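Local coordinates for protein beta-glucosidase (Chaetomella raphigera, PDB 6JXG) that probably hydrolyses terminal, non-reducing beta-D-glucosyl residues to release beta-D-glucose, as a secreted family 3 glycoside hydrolase of cellulose breakdown, at residues Ala632-Gly637 against Leu695-Ser700; Val69-Thr74 against Gly386-Pro391; His237-Ser242 against Tyr260-Ser265. All coordinates share one frame; numbering follows the deposited sequence.

Contact 1: Ala632-Gly637 against Leu695-Ser700; sequences AQLYIG and LYVGAS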
loop_
_atom_site.group_PDB
_atom_site.type_symbol
_atom_site.label_atom_id
_atom_site.label_comp_id
_atom_site.label_asym_id
_atom_site.label_seq_id
_atom_site.Cartn_x
_atom_site.Cartn_y
_atom_site.Cartn_z
ATOM N N ALA A 632 10.116 0.375 17.219
ATOM C CA ALA A 632 9.610 1.319 18.227
ATOM C C ALA A 632 8.628 2.276 17.582
ATOM O O ALA A 632 8.854 2.731 16.474
ATOM C CB ALA A 632 10.725 2.069 18.826
ATOM N N GLN A 633 7.576 2.622 18.304
ATOM C CA GLN A 633 6.449 3.397 17.796
ATOM C C GLN A 633 6.166 4.528 18.736
ATOM O O GLN A 633 6.263 4.331 19.966
ATOM C CB GLN A 633 5.201 2.565 17.651
ATOM C CG GLN A 633 5.429 1.421 16.682
ATOM C CD GLN A 633 4.467 0.276 16.843
ATOM O OE1 GLN A 633 3.272 0.470 17.013
ATOM N NE2 GLN A 633 4.987 -0.934 16.754
ATOM N N LEU A 634 5.797 5.669 18.143
ATOM C CA LEU A 634 5.373 6.867 18.848
ATOM C C LEU A 634 3.961 7.214 18.472
ATOM O O LEU A 634 3.681 7.432 17.278
ATOM C CB LEU A 634 6.216 8.059 18.404
ATOM C CG LEU A 634 6.357 9.342 19.203
ATOM C CD1 LEU A 634 6.515 10.600 18.401
ATOM C CD2 LEU A 634 5.590 9.502 20.470
ATOM N N TYR A 635 3.108 7.347 19.491
ATOM C CA TYR A 635 1.695 7.746 19.404
ATOM C C TYR A 635 1.533 9.064 20.220
ATOM O O TYR A 635 2.187 9.290 21.298
ATOM C CB TYR A 635 0.750 6.658 19.943
ATOM C CG TYR A 635 0.809 5.365 19.149
ATOM C CD1 TYR A 635 -0.064 5.124 18.111
ATOM C CD2 TYR A 635 1.812 4.433 19.383
ATOM C CE1 TYR A 635 0.021 3.943 17.358
ATOM C CE2 TYR A 635 1.903 3.256 18.629
ATOM C CZ TYR A 635 1.033 3.045 17.588
ATOM O OH TYR A 635 1.171 1.876 16.856
ATOM N N ILE A 636 0.766 9.968 19.642
ATOM C CA ILE A 636 0.543 11.285 20.227
ATOM C C ILE A 636 -0.909 11.466 20.599
ATOM O O ILE A 636 -1.817 11.066 19.857
ATOM C CB ILE A 636 1.015 12.347 19.260
ATOM C CG1 ILE A 636 2.551 12.197 19.203
ATOM C CG2 ILE A 636 0.537 13.726 19.676
ATOM C CD1 ILE A 636 3.269 13.313 18.555
ATOM N N GLY A 637 -1.137 12.050 21.770
ATOM C CA GLY A 637 -2.479 12.406 22.211
ATOM C C GLY A 637 -2.538 13.902 22.206
ATOM O O GLY A 637 -1.598 14.552 22.643
ATOM N N LEU A 695 2.805 12.019 24.758
ATOM C CA LEU A 695 3.709 11.177 23.981
ATOM C C LEU A 695 3.713 9.756 24.567
ATOM O O LEU A 695 3.921 9.617 25.749
ATOM C CB LEU A 695 5.089 11.716 24.160
ATOM C CG LEU A 695 5.277 13.192 23.796
ATOM C CD1 LEU A 695 6.695 13.687 23.997
ATOM C CD2 LEU A 695 4.831 13.393 22.371
ATOM N N TYR A 696 3.464 8.731 23.739
ATOM C CA TYR A 696 3.395 7.350 24.147
ATOM C C TYR A 696 4.359 6.598 23.296
ATOM O O TYR A 696 4.184 6.614 22.078
ATOM C CB TYR A 696 1.999 6.757 24.042
ATOM C CG TYR A 696 0.999 7.557 24.765
ATOM C CD1 TYR A 696 1.023 7.650 26.171
ATOM C CD2 TYR A 696 0.023 8.243 24.098
ATOM C CE1 TYR A 696 0.085 8.384 26.848
ATOM C CE2 TYR A 696 -0.910 9.009 24.792
ATOM C CZ TYR A 696 -0.875 9.048 26.148
ATOM O OH TYR A 696 -1.780 9.798 26.812
ATOM N N VAL A 697 5.434 6.051 23.884
ATOM C CA VAL A 697 6.407 5.302 23.090
ATOM C C VAL A 697 6.339 3.849 23.502
ATOM O O VAL A 697 6.365 3.531 24.706
ATOM C CB VAL A 697 7.829 5.877 23.182
ATOM C CG1 VAL A 697 8.855 4.939 22.504
ATOM C CG2 VAL A 697 7.855 7.267 22.620
ATOM N N GLY A 698 6.239 2.948 22.512
ATOM C CA GLY A 698 6.271 1.542 22.824
ATOM C C GLY A 698 6.361 0.587 21.639
ATOM O O GLY A 698 6.761 0.986 20.555
ATOM N N ALA A 699 6.019 -0.674 21.904
ATOM C CA ALA A 699 6.152 -1.744 20.972
ATOM C C ALA A 699 4.898 -1.977 20.099
ATOM O O ALA A 699 4.963 -2.773 19.171
ATOM C CB ALA A 699 6.510 -2.993 21.762
ATOM N N SER A 700 3.810 -1.261 20.355
ATOM C CA SER A 700 2.547 -1.412 19.658
ATOM C C SER A 700 1.651 -0.244 20.067
ATOM O O SER A 700 2.043 0.550 20.914
ATOM C CB SER A 700 1.838 -2.766 19.928
ATOM O OG SER A 700 1.022 -2.681 21.045
#
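Two groups of 695-700 grip the carbonyl oxygen of Gln-633: Gly-698 N donates to Gln-633 O at 2.9 Å, and Val-697 CA brings a weaker C-H to the same Gln-633 O at 3.3 Å. The pattern recurs at Tyr-696 O, which takes an almost straight bond from Tyr-635 N (2.9 Å, 174° at the hydrogen) together with a C-H from Leu-634 CA. Return bonds run from Tyr-696 N to Tyr-635 O and from Gln-633 N to Gly-698 O, so the two antiparallel strands meet as hydrogen-bonded pairs at Gln-633/Gly-698 and Tyr-635/Tyr-696. On the face of the two tyrosines, the phenol Tyr-635 OH donates to Gln-633 OE1 over a short 2.5 Å, in the plane of the ring; the extended glutamine chain carries its amide there, and its NE2 is held by Gly-574 O. Tyr-635 CE2 also lies 3.5 Å from Ser-700 O. The other face is apolar. Leu-634, its CG anti to the backbone N (chi1 -160°), lays CD2 3.8 Å from Val-697 CG2, while Ile-636 CG1 and Leu-695 CD2 lie alongside at 4.1 Å. Strands 582-591 and 663-671 touch this face, consistent with the beta-sandwich core of a fibronectin type III-like domain. One pair of strands thus combines an apolar face with a more polar one, where the buried phenol and amide are paired within and just beyond the strands.

Contact 2: Val69-Thr74 against Gly386-Pro391; sequences VTAFPT and GTADFP
Ala-71 points its methyl at 386-391 and meets Phe-390 there, CB lying 3.8 Å from Phe-390 CD1. The phenylalanine's CB leads off from 69-74, but its CG is anti to the carbonyl carbon (chi1 -65°), and this rotation carries CD1 back to the methyl. Ala-71 CB has two further apolar neighbours, Ala-388 CB at 4.4 Å and Pro-391 CD at 4.2 Å. Pro-391, with its ring puckered C-gamma endo, has CG 3.2 Å from Val-69 O, and of the ring carbons CG and CD lie nearest that oxygen. Asp-389 turns its carboxylate away from 69-74 (chi1 -79°): OD2 accepts from Gln-67 NE2 and OD1 forms a salt bridge with Arg-372. Its backbone serves the contact instead, because a water accepts a hydrogen bond from Val-69 N at 3.2 Å and donates one to Asp-389 O at 2.9 Å. Beside the junction, Ala-71 N is hydrogen-bonded to Gln-509 OE1. Apolar side chains and a bridging water therefore join the N-terminal and C-terminal family 3 sequence ranges here, and shape complementarity probably matters more than direct polar bonding.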
loop_
_atom_site.group_PDB
_atom_site.type_symbol
_atom_site.label_atom_id
_atom_site.label_comp_id
_atom_site.label_asym_id
_atom_site.label_seq_id
_atom_site.Cartn_x
_atom_site.Cartn_y
_atom_site.Cartn_z
ATOM N N VAL A 69 9.922 -9.931 -15.422
ATOM C CA VAL A 69 9.926 -8.847 -14.475
ATOM C C VAL A 69 9.805 -9.459 -13.041
ATOM O O VAL A 69 9.566 -10.637 -12.871
ATOM C CB VAL A 69 8.748 -7.880 -14.736
ATOM C CG1 VAL A 69 8.799 -7.357 -16.151
ATOM C CG2 VAL A 69 7.416 -8.552 -14.470
ATOM N N THR A 70 9.994 -8.635 -12.042
ATOM C CA THR A 70 9.916 -9.071 -10.652
ATOM C C THR A 70 8.483 -8.891 -10.126
ATOM O O THR A 70 7.889 -7.834 -10.281
ATOM C CB THR A 70 10.902 -8.265 -9.778
ATOM O OG1 THR A 70 12.236 -8.524 -10.243
ATOM C CG2 THR A 70 10.857 -8.661 -8.294
ATOM N N ALA A 71 7.998 -9.890 -9.399
ATOM C CA ALA A 71 6.727 -9.796 -8.714
ATOM C C ALA A 71 7.045 -9.488 -7.223
ATOM O O ALA A 71 7.386 -10.380 -6.448
ATOM C CB ALA A 71 5.915 -11.070 -8.888
ATOM N N PHE A 72 7.093 -8.194 -6.907
ATOM C CA PHE A 72 7.459 -7.732 -5.608
ATOM C C PHE A 72 6.343 -8.042 -4.612
ATOM O O PHE A 72 5.215 -8.305 -4.996
ATOM C CB PHE A 72 7.717 -6.234 -5.600
ATOM C CG PHE A 72 8.917 -5.777 -6.433
ATOM C CD1 PHE A 72 10.202 -5.811 -5.935
ATOM C CD2 PHE A 72 8.741 -5.394 -7.742
ATOM C CE1 PHE A 72 11.266 -5.399 -6.745
ATOM C CE2 PHE A 72 9.795 -4.969 -8.527
ATOM C CZ PHE A 72 11.069 -5.014 -8.007
ATOM N N PRO A 73 6.648 -8.025 -3.312
ATOM C CA PRO A 73 5.614 -8.095 -2.282
ATOM C C PRO A 73 4.576 -6.994 -2.433
ATOM O O PRO A 73 4.844 -5.891 -2.997
ATOM C CB PRO A 73 6.395 -7.897 -0.983
ATOM C CG PRO A 73 7.768 -8.357 -1.278
ATOM C CD PRO A 73 8.005 -8.060 -2.744
ATOM N N THR A 74 3.405 -7.287 -1.951
ATOM C CA THR A 74 2.262 -6.338 -1.932
ATOM C C THR A 74 2.579 -5.112 -1.120
ATOM O O THR A 74 3.447 -5.125 -0.229
ATOM C CB THR A 74 1.016 -6.999 -1.367
ATOM O OG1 THR A 74 1.278 -7.405 -0.036
ATOM C CG2 THR A 74 0.628 -8.232 -2.211
ATOM N N GLY A 386 -3.582 -4.738 -9.977
ATOM C CA GLY A 386 -2.356 -4.578 -9.137
ATOM C C GLY A 386 -1.496 -5.835 -9.017
ATOM O O GLY A 386 -1.085 -6.233 -7.897
ATOM N N THR A 387 -1.272 -6.461 -10.165
ATOM C CA THR A 387 -0.636 -7.753 -10.307
ATOM C C THR A 387 0.500 -7.735 -11.285
ATOM O O THR A 387 0.693 -6.766 -12.026
ATOM C CB THR A 387 -1.659 -8.848 -10.696
ATOM O OG1 THR A 387 -2.348 -8.530 -11.924
ATOM C CG2 THR A 387 -2.708 -8.998 -9.487
ATOM N N ALA A 388 1.178 -8.879 -11.357
ATOM C CA ALA A 388 2.298 -9.153 -12.272
ATOM C C ALA A 388 2.341 -10.668 -12.441
ATOM O O ALA A 388 1.778 -11.362 -11.616
ATOM C CB ALA A 388 3.606 -8.692 -11.725
ATOM N N ASP A 389 3.037 -11.106 -13.490
ATOM C CA ASP A 389 3.261 -12.544 -13.752
ATOM C C ASP A 389 4.488 -12.899 -12.936
ATOM O O ASP A 389 5.444 -12.135 -12.932
ATOM C CB ASP A 389 3.474 -12.797 -15.217
ATOM C CG ASP A 389 2.160 -12.810 -16.014
ATOM O OD1 ASP A 389 1.080 -12.414 -15.506
ATOM O OD2 ASP A 389 2.247 -13.269 -17.172
ATOM N N PHE A 390 4.408 -13.954 -12.122
ATOM C CA PHE A 390 5.544 -14.391 -11.363
ATOM C C PHE A 390 6.592 -14.954 -12.313
ATOM O O PHE A 390 6.232 -15.772 -13.174
ATOM C CB PHE A 390 5.176 -15.535 -10.420
ATOM C CG PHE A 390 4.194 -15.164 -9.334
ATOM C CD1 PHE A 390 4.634 -14.583 -8.201
ATOM C CD2 PHE A 390 2.828 -15.457 -9.463
ATOM C CE1 PHE A 390 3.765 -14.298 -7.156
ATOM C CE2 PHE A 390 1.950 -15.183 -8.442
ATOM C CZ PHE A 390 2.417 -14.584 -7.292
ATOM N N PRO A 391 7.872 -14.533 -12.172
ATOM C CA PRO A 391 8.927 -15.254 -12.934
ATOM C C PRO A 391 9.189 -16.650 -12.339
ATOM O O PRO A 391 9.707 -17.514 -13.020
ATOM C CB PRO A 391 10.181 -14.378 -12.774
ATOM C CG PRO A 391 9.920 -13.572 -11.541
ATOM C CD PRO A 391 8.426 -13.473 -11.329
HETATM O O HOH W 1 7.849 -12.236 -14.585
#

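Contact 3: His237-Ser242 against Tyr260-Ser265; sequences HTTIGS and YYLWGS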
loop_
_atom_site.group_PDB
_atom_site.type_symbol
_atom_site.label_atom_id
_atom_site.label_comp_id
_atom_site.label_asym_id
_atom_site.label_seq_id
_atom_site.Cartn_x
_atom_site.Cartn_y
_atom_site.Cartn_z
ATOM N N HIS A 237 -16.612 10.715 -17.512
ATOM C CA HIS A 237 -18.033 10.614 -17.840
ATOM C C HIS A 237 -18.488 11.624 -18.847
ATOM O O HIS A 237 -19.429 11.336 -19.580
ATOM C CB HIS A 237 -18.929 10.776 -16.584
ATOM C CG HIS A 237 -18.735 9.651 -15.650
ATOM N ND1 HIS A 237 -19.494 8.513 -15.706
ATOM C CD2 HIS A 237 -17.709 9.384 -14.808
ATOM C CE1 HIS A 237 -19.009 7.618 -14.859
ATOM N NE2 HIS A 237 -17.915 8.121 -14.318
ATOM N N THR A 238 -17.935 12.826 -18.822
ATOM C CA THR A 238 -18.330 13.871 -19.774
ATOM C C THR A 238 -17.136 14.575 -20.379
ATOM O O THR A 238 -16.065 14.612 -19.785
ATOM C CB THR A 238 -19.214 14.947 -19.071
ATOM O OG1 THR A 238 -18.438 15.816 -18.244
ATOM C CG2 THR A 238 -20.281 14.278 -18.219
ATOM N N THR A 239 -17.331 15.183 -21.535
ATOM C CA THR A 239 -16.292 16.009 -22.131
ATOM C C THR A 239 -15.977 17.256 -21.247
ATOM O O THR A 239 -14.822 17.540 -20.840
ATOM C CB THR A 239 -16.734 16.479 -23.538
ATOM O OG1 THR A 239 -16.920 15.367 -24.373
ATOM C CG2 THR A 239 -15.692 17.437 -24.160
ATOM N N ILE A 240 -17.010 18.052 -21.017
ATOM C CA ILE A 240 -16.859 19.377 -20.427
ATOM C C ILE A 240 -16.618 19.243 -18.906
ATOM O O ILE A 240 -15.776 19.927 -18.370
ATOM C CB ILE A 240 -18.158 20.242 -20.649
ATOM C CG1 ILE A 240 -18.352 20.521 -22.128
ATOM C CG2 ILE A 240 -18.111 21.528 -19.833
ATOM C CD1 ILE A 240 -19.799 20.894 -22.482
ATOM N N GLY A 241 -17.376 18.352 -18.253
ATOM C CA GLY A 241 -17.264 18.174 -16.795
ATOM C C GLY A 241 -15.878 17.861 -16.348
ATOM O O GLY A 241 -15.348 18.521 -15.445
ATOM N N SER A 242 -15.282 16.853 -16.992
ATOM C CA SER A 242 -13.970 16.414 -16.617
ATOM C C SER A 242 -12.900 17.491 -16.859
ATOM O O SER A 242 -12.055 17.724 -15.999
ATOM C CB SER A 242 -13.607 15.104 -17.333
ATOM O OG SER A 242 -13.686 15.209 -18.744
ATOM N N TYR A 260 -15.020 5.393 -28.892
ATOM C CA TYR A 260 -15.669 6.694 -28.724
ATOM C C TYR A 260 -14.855 7.484 -27.689
ATOM O O TYR A 260 -14.660 7.004 -26.561
ATOM C CB TYR A 260 -17.067 6.519 -28.261
ATOM C CG TYR A 260 -17.798 7.841 -28.118
ATOM C CD1 TYR A 260 -18.612 8.285 -29.138
ATOM C CD2 TYR A 260 -17.689 8.622 -26.960
ATOM C CE1 TYR A 260 -19.318 9.474 -29.030
ATOM C CE2 TYR A 260 -18.352 9.834 -26.866
ATOM C CZ TYR A 260 -19.179 10.238 -27.925
ATOM O OH TYR A 260 -19.907 11.415 -27.887
ATOM N N TYR A 261 -14.493 8.710 -28.042
ATOM C CA TYR A 261 -13.547 9.536 -27.272
ATOM C C TYR A 261 -14.222 10.841 -26.794
ATOM O O TYR A 261 -14.614 11.705 -27.619
ATOM C CB TYR A 261 -12.291 9.865 -28.115
ATOM C CG TYR A 261 -11.535 8.664 -28.539
ATOM C CD1 TYR A 261 -10.421 8.219 -27.847
ATOM C CD2 TYR A 261 -11.968 7.919 -29.640
ATOM C CE1 TYR A 261 -9.748 7.083 -28.255
ATOM C CE2 TYR A 261 -11.332 6.765 -30.039
ATOM C CZ TYR A 261 -10.196 6.359 -29.383
ATOM O OH TYR A 261 -9.577 5.219 -29.843
ATOM N N LEU A 262 -14.430 10.934 -25.497
ATOM C CA LEU A 262 -15.069 12.150 -24.919
ATOM C C LEU A 262 -14.197 13.354 -25.059
ATOM O O LEU A 262 -14.674 14.477 -25.084
ATOM C CB LEU A 262 -15.437 11.937 -23.428
ATOM C CG LEU A 262 -16.654 11.030 -23.254
ATOM C CD1 LEU A 262 -16.812 10.445 -21.872
ATOM C CD2 LEU A 262 -17.917 11.812 -23.608
ATOM N N TRP A 263 -12.893 13.125 -25.189
ATOM C CA TRP A 263 -11.939 14.225 -25.480
ATOM C C TRP A 263 -11.505 14.123 -26.984
ATOM O O TRP A 263 -12.394 14.089 -27.828
ATOM C CB TRP A 263 -10.811 14.260 -24.475
ATOM C CG TRP A 263 -11.160 14.934 -23.185
ATOM C CD1 TRP A 263 -12.385 15.469 -22.792
ATOM C CD2 TRP A 263 -10.283 15.120 -22.055
ATOM N NE1 TRP A 263 -12.289 16.027 -21.527
ATOM C CE2 TRP A 263 -11.021 15.783 -21.044
ATOM C CE3 TRP A 263 -8.983 14.760 -21.798
ATOM C CZ2 TRP A 263 -10.458 16.130 -19.829
ATOM C CZ3 TRP A 263 -8.413 15.096 -20.577
ATOM C CH2 TRP A 263 -9.121 15.834 -19.627
ATOM N N GLY A 264 -10.230 14.078 -27.345
ATOM C CA GLY A 264 -9.906 14.076 -28.758
ATOM C C GLY A 264 -10.552 15.311 -29.449
ATOM O O GLY A 264 -10.606 16.430 -28.849
ATOM N N SER A 265 -11.133 15.082 -30.632
ATOM C CA SER A 265 -11.859 16.121 -31.371
ATOM C C SER A 265 -13.021 16.646 -30.585
ATOM O O SER A 265 -13.396 17.754 -30.812
ATOM C CB SER A 265 -12.540 15.604 -32.629
ATOM O OG SER A 265 -11.647 15.018 -33.462
#
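Two side-chain hydrogen bonds cross this contact, one donated by Trp-263 to Thr-239 and one by Thr-239 to Leu-262. Trp-263 NE1 donates to Thr-239 O at 3.0 Å; the oxygen lies almost in the ring plane, and the bond falls on a carbonyl lone pair (126° at the oxygen). In the opposite sense Thr-239 OG1 donates to Leu-262 O over a short 2.5 Å, again on a lone pair. With OG1 anti to the carbonyl carbon (chi1 -62°), the threonine hydroxyl turns to that carbonyl, while the side chains of Thr-239 and Trp-263 pass alongside each other with opposite headings. Replacing Trp-263 by an alanine would probably leave Thr-239 O without its indole donor and open a gap beside Ser-242, whose OG lies 3.5 Å from Trp-263 CZ2. Van der Waals contact comes from Leu-262: CD1 reaches His-237 O at 3.6 Å and CD2 lies 3.8 Å from Thr-239 OG1. Capping is the third element, as Thr-238 OG1 accepts a weak bond from Gly-241 N, while its stronger partner is Glu-211. The first sugar of an N-linked glycan, probably that of Asn-273, comes within about 4 Å of the Thr-239 side chain. This threonine N-capped helix, clasped at its first turn by a returning loop, follows strand 228-231 after a short connection in the family 3 N-terminal domain of the TIM-barrel clan.

In the fold
Along the chain contact 3 is nested inside the long loop that contact 2 closes, and contact 1 follows both. Contacts 1 and 2 have centres 34 Å apart, as do contacts 2 and 3, whereas contacts 1 and 3 are separated by 49 Å between centres; none touches another, the nearest atoms of contacts 1 and 2 being about 18 Å apart. Contact 3 lies within the N-terminal family 3 range, contact 2 joins that range to the C-terminal one, and contact 1 belongs to the four-stranded antiparallel sheet of the fibronectin type III-like range, across the chain's centre from the others. Contact 2 alone ties two ranges together; contacts 1 and 3 each brace one.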